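Local coordinates for hypothetical membrane protein (Corynebacterium glutamicum, PDB 6JSB) that binds heme and probably passes it along the heme-uptake machinery of corynebacteria at the cell surface, at residues I150-E155 / L190-V195. Residues are numbered along the deposited sequence; the frame is centred on the assembly and turned at random.
Sequences IDLTQE and LTNEVV. With CA (calcium ion), chain E.
N192 is the tight centre of this contact. With its CG beside the backbone N (chi1 -60°), the amide reaches Q154 O. ND2 donates to Q154 O at 2.8 Å, nearly along the C=O axis and in the plane of the amide. The backbone N192 N donates to E155 O, also at 2.8 Å, here on a carbonyl lone pair. Main chain and side chain of one residue thus grip two successive carbonyls. L152 O presses on N192 CB at 3.1 Å, is buried and has no hydrogen-bond partner in the model. The side chains of L152 and L190 cross obliquely and touch tip to tip, CD2 to CD1 at 3.7 Å.

The outer side is looser. V194 CG2 only brushes T153 O at 3.8 Å. E155 first lays CB and CG against N192 O, CG at 3.8 Å. Its extended chain then runs out to a calcium ion, bound through OE1 and OE2 with two waters.

The contact ties the loop between strands 139-146 and 156-165, with its type I turn D151 to Q154, to strand 186-198 of the HtaA-family domain. Strand 186-198 pairs with 156-165 on one edge and 2-14 on the other, where T8 OG1 hydrogen-bonds N192 OD1.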
loop_
_atom_site.group_PDB
_atom_site.type_symbol
_atom_site.label_atom_id
_atom_site.label_comp_id
_atom_site.label_asym_id
_atom_site.label_seq_id
_atom_site.Cartn_x
_atom_site.Cartn_y
_atom_site.Cartn_z
ATOM N N ILE A 150 8.575 -7.245 16.979
ATOM C CA ILE A 150 9.363 -7.599 15.796
ATOM C C ILE A 150 10.818 -7.770 16.205
ATOM O O ILE A 150 11.432 -6.814 16.700
ATOM C CB ILE A 150 9.265 -6.513 14.714
ATOM C CG1 ILE A 150 7.813 -6.166 14.401
ATOM C CG2 ILE A 150 10.002 -6.998 13.486
ATOM C CD1 ILE A 150 7.086 -7.335 13.883
ATOM N N ASP A 151 11.368 -8.971 16.001
ATOM C CA ASP A 151 12.744 -9.306 16.380
ATOM C C ASP A 151 13.440 -9.873 15.140
ATOM O O ASP A 151 13.274 -11.057 14.809
ATOM C CB ASP A 151 12.736 -10.311 17.533
ATOM C CG ASP A 151 14.141 -10.766 17.930
ATOM O OD1 ASP A 151 15.131 -10.212 17.401
ATOM O OD2 ASP A 151 14.243 -11.696 18.770
ATOM N N LEU A 152 14.215 -9.030 14.428
ATOM C CA LEU A 152 14.818 -9.511 13.176
ATOM C C LEU A 152 16.079 -10.352 13.415
ATOM O O LEU A 152 16.753 -10.737 12.452
ATOM C CB LEU A 152 15.123 -8.334 12.246
ATOM C CG LEU A 152 13.929 -7.454 11.885
ATOM C CD1 LEU A 152 14.415 -6.298 11.016
ATOM C CD2 LEU A 152 12.874 -8.291 11.184
ATOM N N THR A 153 16.398 -10.663 14.664
ATOM C CA THR A 153 17.462 -11.638 14.905
ATOM C C THR A 153 16.902 -13.042 14.925
ATOM O O THR A 153 17.678 -14.006 14.952
ATOM C CB THR A 153 18.233 -11.361 16.205
ATOM O OG1 THR A 153 17.393 -11.553 17.357
ATOM C CG2 THR A 153 18.859 -9.944 16.196
ATOM N N GLN A 154 15.575 -13.185 14.900
ATOM C CA GLN A 154 14.982 -14.506 14.721
ATOM C C GLN A 154 14.985 -14.871 13.242
ATOM O O GLN A 154 14.623 -14.058 12.382
ATOM C CB GLN A 154 13.533 -14.555 15.240
ATOM C CG GLN A 154 13.420 -14.416 16.751
ATOM C CD GLN A 154 11.967 -14.356 17.220
ATOM O OE1 GLN A 154 11.070 -14.870 16.546
ATOM N NE2 GLN A 154 11.730 -13.704 18.366
ATOM N N GLU A 155 15.344 -16.120 12.943
ATOM C CA GLU A 155 15.530 -16.471 11.536
ATOM C C GLU A 155 14.222 -16.450 10.757
ATOM O O GLU A 155 14.193 -16.011 9.596
ATOM C CB GLU A 155 16.192 -17.842 11.451
ATOM C CG GLU A 155 16.429 -18.272 10.033
ATOM C CD GLU A 155 17.198 -19.602 9.925
ATOM O OE1 GLU A 155 18.426 -19.595 10.089
ATOM O OE2 GLU A 155 16.549 -20.632 9.656
ATOM N N LEU A 190 9.044 -13.193 6.932
ATOM C CA LEU A 190 10.429 -12.768 6.762
ATOM C C LEU A 190 11.369 -13.937 7.027
ATOM O O LEU A 190 11.125 -14.735 7.929
ATOM C CB LEU A 190 10.803 -11.656 7.757
ATOM C CG LEU A 190 9.870 -10.448 7.756
ATOM C CD1 LEU A 190 10.327 -9.449 8.829
ATOM C CD2 LEU A 190 9.784 -9.838 6.330
ATOM N N THR A 191 12.503 -13.955 6.325
ATOM C CA THR A 191 13.633 -14.822 6.645
ATOM C C THR A 191 14.790 -13.881 6.931
ATOM O O THR A 191 15.119 -13.044 6.090
ATOM C CB THR A 191 13.938 -15.752 5.461
ATOM O OG1 THR A 191 12.786 -16.567 5.208
ATOM C CG2 THR A 191 15.154 -16.650 5.755
ATOM N N ASN A 192 15.406 -14.005 8.116
ATOM C CA ASN A 192 16.482 -13.110 8.548
ATOM C C ASN A 192 17.736 -13.946 8.669
ATOM O O ASN A 192 17.823 -14.810 9.549
ATOM C CB ASN A 192 16.166 -12.441 9.888
ATOM C CG ASN A 192 14.917 -11.619 9.819
ATOM O OD1 ASN A 192 14.862 -10.645 9.041
ATOM N ND2 ASN A 192 13.903 -11.980 10.606
ATOM N N GLU A 193 18.713 -13.693 7.801
ATOM C CA GLU A 193 19.995 -14.416 7.860
ATOM C C GLU A 193 20.946 -13.577 8.700
ATOM O O GLU A 193 21.318 -12.471 8.294
ATOM C CB GLU A 193 20.545 -14.652 6.461
ATOM N N VAL A 194 21.317 -14.084 9.882
ATOM C CA VAL A 194 22.099 -13.336 10.861
ATOM C C VAL A 194 23.509 -13.895 10.866
ATOM O O VAL A 194 23.699 -15.100 11.069
ATOM C CB VAL A 194 21.476 -13.417 12.267
ATOM C CG1 VAL A 194 22.386 -12.742 13.288
ATOM C CG2 VAL A 194 20.074 -12.835 12.248
ATOM N N VAL A 195 24.492 -13.034 10.618
ATOM C CA VAL A 195 25.888 -13.441 10.482
ATOM C C VAL A 195 26.700 -12.632 11.482
ATOM O O VAL A 195 26.567 -11.404 11.537
ATOM C CB VAL A 195 26.392 -13.213 9.041
ATOM C CG1 VAL A 195 27.910 -13.390 8.948
ATOM C CG2 VAL A 195 25.647 -14.153 8.054
HETATM CA CA CA E . 18.353 -22.136 9.957
HETATM O O HOH W 1 19.030 -22.042 12.179
HETATM O O HOH W 2 16.648 -23.223 11.262
#